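Local coordinates for DNA polymerase (Bacillus phage phi29, PDB 2PY5), which copies the viral DNA by protein-primed, strand-displacing synthesis with high processivity and fidelity, and proofreads with a 3'-5' exonuclease, at a contact of chain A with DNA. Numbering follows the deposited sequence.

Two single-stranded segments lie on one polymerase chain, and the centres of contact 1 and contact 2 are about 22 Å apart. Contact 1 sits in the 3'-5' exonuclease site and holds a 3' end; contact 2 grips a second strand. They share no residue, yet both draw on the exonuclease region, through strand 8-15 and helix 63-76 in one and strands 89-94 and 100-110 in the other. Each also reaches beyond it, contact 1 to strand 564-573 and contact 2 to helices 190-202 and 390-393, so DNA may link the regions, as suits an enzyme that switches between synthesis and editing.

Contact 1: a contact of chain A with DNA. Residues 13-15, 17, 62, 65, 567. With nucleotides of chain B.
The 3'-5' exonuclease site of this B-family polymerase shows how a frayed primer end can be held by its sugars and its terminal hydroxyl, with little reading of the bases. At the 5' side, Asn62 reaches the sugar of DT6. With CG anti to the backbone N (chi1 -167°), the amide Asn62 ND2 gives a nearly straight hydrogen bond of 3.0 Å to the ring oxygen DT6 O4', which lies close to the amide plane. Phe65, also with CG anti to its backbone N (chi1 -177°), lays one face of its ring across the sugars of both nucleotides. The DT6 C2' rests over the rim of that face. The Thr15 hydroxyl OG1 meets the same ring at its edge, in plane, which should help to set its rotation.

At the DT7 phosphate a water joins OP1 to the carbonyl O of Phe13. In the sugar that follows, DT7 O4' lies above the same face of Phe65, at its far rim, 3.2 Å from Phe65 CZ. Leu567 of strand 564-573 puts its methyl CD1 between the two thymines. Leu567 CD1 covers a face of each base, 3.7 Å from the centroid of the DT6 ring and 3.6 Å from that of DT7, so it may separate the bases; an apolar methyl contact of this kind would discriminate little between them. A second water links the base carbonyl O2 of DT7 to the backbone N of Leu567, and the Thr17 methyl CG2 packs near that O2.

The strand ends at the DT7 3'-hydroxyl, where strand 8-15 supplies a backbone donor and a carboxylate. The amide Thr15 N donates to DT7 O3' at 3.0 Å, while DT7 O3' itself donates to the Glu14 carboxylate, whose chain bends at chi2 (-65°) to present the anti lone pair of Glu14 OE1, 2.7 Å from DT7 O3'.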
# COMPACT_ATOMS: atom_id res chain seq x y z
N PHE A 13 -17.32 -3.78 14.66
CA PHE A 13 -18.65 -4.37 14.49
C PHE A 13 -18.54 -5.79 13.95
O PHE A 13 -17.63 -6.11 13.17
CB PHE A 13 -19.46 -3.61 13.44
CG PHE A 13 -19.82 -2.18 13.78
CD1 PHE A 13 -19.95 -1.27 12.76
CD2 PHE A 13 -20.07 -1.77 15.08
CE1 PHE A 13 -20.33 0.03 13.00
CE2 PHE A 13 -20.43 -0.47 15.34
CZ PHE A 13 -20.56 0.44 14.29
N GLU A 14 -19.49 -6.64 14.35
CA GLU A 14 -19.77 -7.88 13.62
C GLU A 14 -21.11 -7.67 12.95
O GLU A 14 -22.02 -7.08 13.53
CB GLU A 14 -19.79 -9.10 14.53
CG GLU A 14 -18.54 -9.29 15.39
CD GLU A 14 -17.26 -9.56 14.59
OE1 GLU A 14 -17.32 -9.93 13.40
OE2 GLU A 14 -16.18 -9.42 15.20
N THR A 15 -21.23 -8.17 11.72
CA THR A 15 -22.37 -7.82 10.89
C THR A 15 -22.98 -9.05 10.21
O THR A 15 -22.30 -10.05 10.01
CB THR A 15 -21.96 -6.79 9.82
OG1 THR A 15 -20.96 -7.38 8.97
CG2 THR A 15 -21.38 -5.52 10.46
N THR A 17 -24.71 -11.10 6.98
CA THR A 17 -24.10 -11.28 5.67
C THR A 17 -25.11 -11.57 4.58
O THR A 17 -24.78 -12.14 3.55
CB THR A 17 -23.01 -12.37 5.75
OG1 THR A 17 -23.61 -13.65 5.96
CG2 THR A 17 -22.03 -12.05 6.88
N ASN A 62 -10.17 -0.79 9.01
CA ASN A 62 -10.82 -0.76 7.71
C ASN A 62 -12.20 -0.08 7.77
O ASN A 62 -13.25 -0.67 7.54
CB ASN A 62 -10.89 -2.15 7.07
CG ASN A 62 -11.27 -2.10 5.61
OD1 ASN A 62 -10.87 -1.20 4.88
ND2 ASN A 62 -12.03 -3.12 5.16
N PHE A 65 -15.39 -0.42 5.67
CA PHE A 65 -16.41 -1.43 5.99
C PHE A 65 -17.35 -0.94 7.09
O PHE A 65 -18.50 -0.66 6.83
CB PHE A 65 -15.75 -2.76 6.36
CG PHE A 65 -16.73 -3.86 6.61
CD1 PHE A 65 -17.33 -4.53 5.56
CD2 PHE A 65 -17.08 -4.19 7.91
CE1 PHE A 65 -18.28 -5.53 5.80
CE2 PHE A 65 -18.04 -5.20 8.15
CZ PHE A 65 -18.61 -5.84 7.10
N LEU A 567 -20.26 -8.61 2.16
CA LEU A 567 -19.17 -9.21 1.42
C LEU A 567 -19.72 -10.47 0.79
O LEU A 567 -19.99 -11.45 1.48
CB LEU A 567 -18.00 -9.52 2.35
CG LEU A 567 -17.38 -8.26 2.98
CD1 LEU A 567 -16.32 -8.63 4.01
CD2 LEU A 567 -16.78 -7.41 1.87
P DT B 6 -8.71 -7.17 8.32
OP1 DT B 6 -8.31 -6.87 9.69
OP2 DT B 6 -8.55 -8.52 7.76
O5' DT B 6 -10.29 -6.90 8.18
C5' DT B 6 -10.90 -5.82 8.86
C4' DT B 6 -12.34 -5.74 8.39
O4' DT B 6 -12.40 -5.48 6.98
C3' DT B 6 -13.09 -7.05 8.58
O3' DT B 6 -13.58 -7.19 9.91
C2' DT B 6 -14.19 -6.94 7.53
C1' DT B 6 -13.58 -6.05 6.45
N1 DT B 6 -13.18 -6.78 5.21
C2 DT B 6 -13.51 -6.22 4.00
O2 DT B 6 -14.12 -5.17 3.88
N3 DT B 6 -13.11 -6.96 2.91
C4 DT B 6 -12.41 -8.16 2.93
O4 DT B 6 -12.09 -8.73 1.88
C5 DT B 6 -12.07 -8.66 4.23
C7 DT B 6 -11.32 -9.94 4.37
C6 DT B 6 -12.47 -7.96 5.31
P DT B 7 -13.86 -8.66 10.50
OP1 DT B 7 -13.87 -8.53 11.96
OP2 DT B 7 -13.04 -9.70 9.85
O5' DT B 7 -15.34 -8.90 9.94
C5' DT B 7 -16.40 -8.00 10.25
C4' DT B 7 -17.66 -8.53 9.60
O4' DT B 7 -17.46 -8.63 8.18
C3' DT B 7 -18.10 -9.93 10.02
O3' DT B 7 -18.88 -9.94 11.22
C2' DT B 7 -18.95 -10.33 8.82
C1' DT B 7 -18.21 -9.70 7.65
N1 DT B 7 -17.29 -10.64 6.91
C2 DT B 7 -17.85 -11.42 5.93
O2 DT B 7 -19.03 -11.39 5.64
N3 DT B 7 -16.97 -12.24 5.28
C4 DT B 7 -15.62 -12.36 5.52
O4 DT B 7 -14.91 -13.15 4.87
C5 DT B 7 -15.09 -11.52 6.56
C7 DT B 7 -13.63 -11.56 6.90
C6 DT B 7 -15.94 -10.70 7.21
O HOH W 1 -20.89 -9.70 4.73
O HOH W 2 -20.70 -12.16 11.38
O HOH W 3 -14.75 -6.23 12.93

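Contact 2: a contact of chain A with DNA. Residues 93, 101, 188-189, 192, 392. With nucleotides of chain C.
In this type-B DNA polymerase, an unpaired strand is held by polar contacts to its phosphates and by apolar packing on its sugars and bases, a grip that would depend little on sequence. The tightest part surrounds the DC4 phosphate. Thr189 turns its hydroxyl into the crowded position between backbone N and carbonyl carbon (chi1 70°), and Thr189 OG1 donates to DC4 OP2 at 2.5 Å. That hydroxyl in turn accepts the backbone N-H of Ser192, forming a side-chain cap on the N-terminus of helix 190-202, which would help to orient the hydroxyl and may lend it polarity. Lys392 approaches the same OP2 from the DC4 sugar side. Bends at chi2 and chi3 lay its CD beside the deoxyribose and bring Lys392 NZ to a salt bridge of 2.8 Å with DC4 OP2, with a longer hydrogen bond to the bridging O5'. One phosphate oxygen is thus clasped by a hydroxyl and an ammonium group. One phosphate back, Ser192 OG, anti to its backbone N, bonds DA3 OP1 directly at 2.7 Å.

Tyr101 lies beneath the DA3 sugar, its ring carrying DA3 C2' 3.9 Å above one face, toward the rim. Next to it, the Met188 sulfur brushes DA3 C5', and a bend at chi3 (-50°) turns the methyl CE toward the sugar and base of DG2. Ile93 completes this apolar side: its CD1 sits over the five-membered ring of DG2, while the other branch, CG2, faces N3 of DA3.

The looser side is wet. A water connects DA3 OP1 to the backbone N of Met188. Another bridges DA3 OP2 and Lys392 NZ, and a third, 2.6 Å from the phenol oxygen Tyr101 OH, carries that group across to OP1 of DC4.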
# COMPACT_ATOMS: atom_id res chain seq x y z
N ILE A 93 -14.01 12.39 5.09
CA ILE A 93 -12.89 12.39 4.15
C ILE A 93 -12.87 11.03 3.49
O ILE A 93 -12.42 10.06 4.07
CB ILE A 93 -11.52 12.67 4.82
CG1 ILE A 93 -11.55 14.00 5.54
CG2 ILE A 93 -10.43 12.61 3.77
CD1 ILE A 93 -10.30 14.25 6.38
N TYR A 101 -11.02 7.92 5.30
CA TYR A 101 -10.09 8.46 6.33
C TYR A 101 -10.80 8.95 7.58
O TYR A 101 -10.22 8.90 8.66
CB TYR A 101 -9.26 9.63 5.79
CG TYR A 101 -8.34 9.25 4.67
CD1 TYR A 101 -8.79 9.24 3.36
CD2 TYR A 101 -7.04 8.88 4.91
CE1 TYR A 101 -7.97 8.90 2.34
CE2 TYR A 101 -6.18 8.52 3.89
CZ TYR A 101 -6.66 8.51 2.59
OH TYR A 101 -5.82 8.18 1.54
N MET A 188 -2.72 11.23 11.32
CA MET A 188 -3.80 10.42 10.81
C MET A 188 -3.36 9.14 10.12
O MET A 188 -4.09 8.14 10.16
CB MET A 188 -4.67 11.24 9.85
CG MET A 188 -5.97 10.58 9.50
SD MET A 188 -6.98 11.57 8.38
CE MET A 188 -6.92 13.13 9.27
N THR A 189 -2.20 9.18 9.48
CA THR A 189 -1.74 8.06 8.68
C THR A 189 -0.25 7.79 8.89
O THR A 189 0.50 8.70 9.26
CB THR A 189 -1.92 8.37 7.19
OG1 THR A 189 -1.01 9.38 6.81
CG2 THR A 189 -3.37 8.84 6.90
N SER A 192 1.78 10.31 6.89
CA SER A 192 1.80 11.61 7.52
C SER A 192 2.83 11.59 8.65
O SER A 192 3.57 12.55 8.81
CB SER A 192 0.41 11.95 8.05
OG SER A 192 0.33 13.29 8.46
N LYS A 392 4.71 9.96 -0.01
CA LYS A 392 4.10 11.25 0.33
C LYS A 392 4.58 12.39 -0.57
O LYS A 392 3.89 13.38 -0.75
CB LYS A 392 4.39 11.57 1.79
CG LYS A 392 3.58 10.72 2.76
CD LYS A 392 2.12 11.12 2.86
CE LYS A 392 1.89 12.41 3.66
NZ LYS A 392 0.44 12.72 3.86
P DG C 2 -4.50 20.65 4.68
OP1 DG C 2 -3.10 21.09 4.89
OP2 DG C 2 -5.06 20.62 3.30
O5' DG C 2 -4.72 19.21 5.37
C5' DG C 2 -4.29 19.08 6.72
C4' DG C 2 -4.61 17.76 7.39
O4' DG C 2 -5.95 17.79 7.91
C3' DG C 2 -4.58 16.50 6.54
O3' DG C 2 -3.97 15.52 7.35
C2' DG C 2 -6.03 16.13 6.27
C1' DG C 2 -6.64 16.60 7.58
N9 DG C 2 -8.02 17.03 7.55
C8 DG C 2 -8.70 17.64 6.53
N7 DG C 2 -9.93 17.93 6.84
C5 DG C 2 -10.05 17.50 8.15
C6 DG C 2 -11.16 17.54 9.03
O6 DG C 2 -12.28 18.00 8.78
N1 DG C 2 -10.86 17.00 10.28
C2 DG C 2 -9.64 16.47 10.64
N2 DG C 2 -9.54 15.98 11.89
N3 DG C 2 -8.59 16.42 9.83
C4 DG C 2 -8.88 16.95 8.61
P DA C 3 -2.70 14.73 6.82
OP1 DA C 3 -2.25 13.92 7.96
OP2 DA C 3 -1.82 15.70 6.10
O5' DA C 3 -3.31 13.76 5.70
C5' DA C 3 -3.95 12.59 6.12
C4' DA C 3 -4.72 12.03 4.95
O4' DA C 3 -5.76 12.97 4.60
C3' DA C 3 -3.93 11.83 3.67
O3' DA C 3 -3.52 10.47 3.58
C2' DA C 3 -4.94 12.13 2.56
C1' DA C 3 -5.98 13.05 3.19
N9 DA C 3 -5.86 14.49 2.95
C8 DA C 3 -4.73 15.26 3.06
N7 DA C 3 -4.92 16.54 2.85
C5 DA C 3 -6.28 16.62 2.58
C6 DA C 3 -7.13 17.69 2.26
N6 DA C 3 -6.71 18.96 2.16
N1 DA C 3 -8.45 17.42 2.05
C2 DA C 3 -8.87 16.15 2.15
N3 DA C 3 -8.16 15.06 2.44
C4 DA C 3 -6.87 15.36 2.65
P DC C 4 -1.98 10.02 3.61
OP1 DC C 4 -1.96 8.54 3.54
OP2 DC C 4 -1.31 10.75 4.73
O5' DC C 4 -1.41 10.69 2.28
C5' DC C 4 -1.80 10.16 1.04
C4' DC C 4 -0.57 10.03 0.16
O4' DC C 4 0.37 9.08 0.72
C3' DC C 4 -0.89 9.49 -1.22
O3' DC C 4 -1.30 10.54 -2.05
C2' DC C 4 0.43 8.90 -1.65
C1' DC C 4 0.94 8.33 -0.34
N1 DC C 4 0.62 6.89 -0.18
C2 DC C 4 1.30 5.97 -1.00
O2 DC C 4 2.13 6.37 -1.83
N3 DC C 4 1.04 4.65 -0.88
C4 DC C 4 0.14 4.23 0.02
N4 DC C 4 -0.07 2.91 0.10
C5 DC C 4 -0.56 5.14 0.86
C6 DC C 4 -0.30 6.45 0.73
O HOH W 4 -3.60 7.04 2.09
O HOH W 5 -2.86 14.08 10.64
O HOH W 6 0.81 14.97 5.58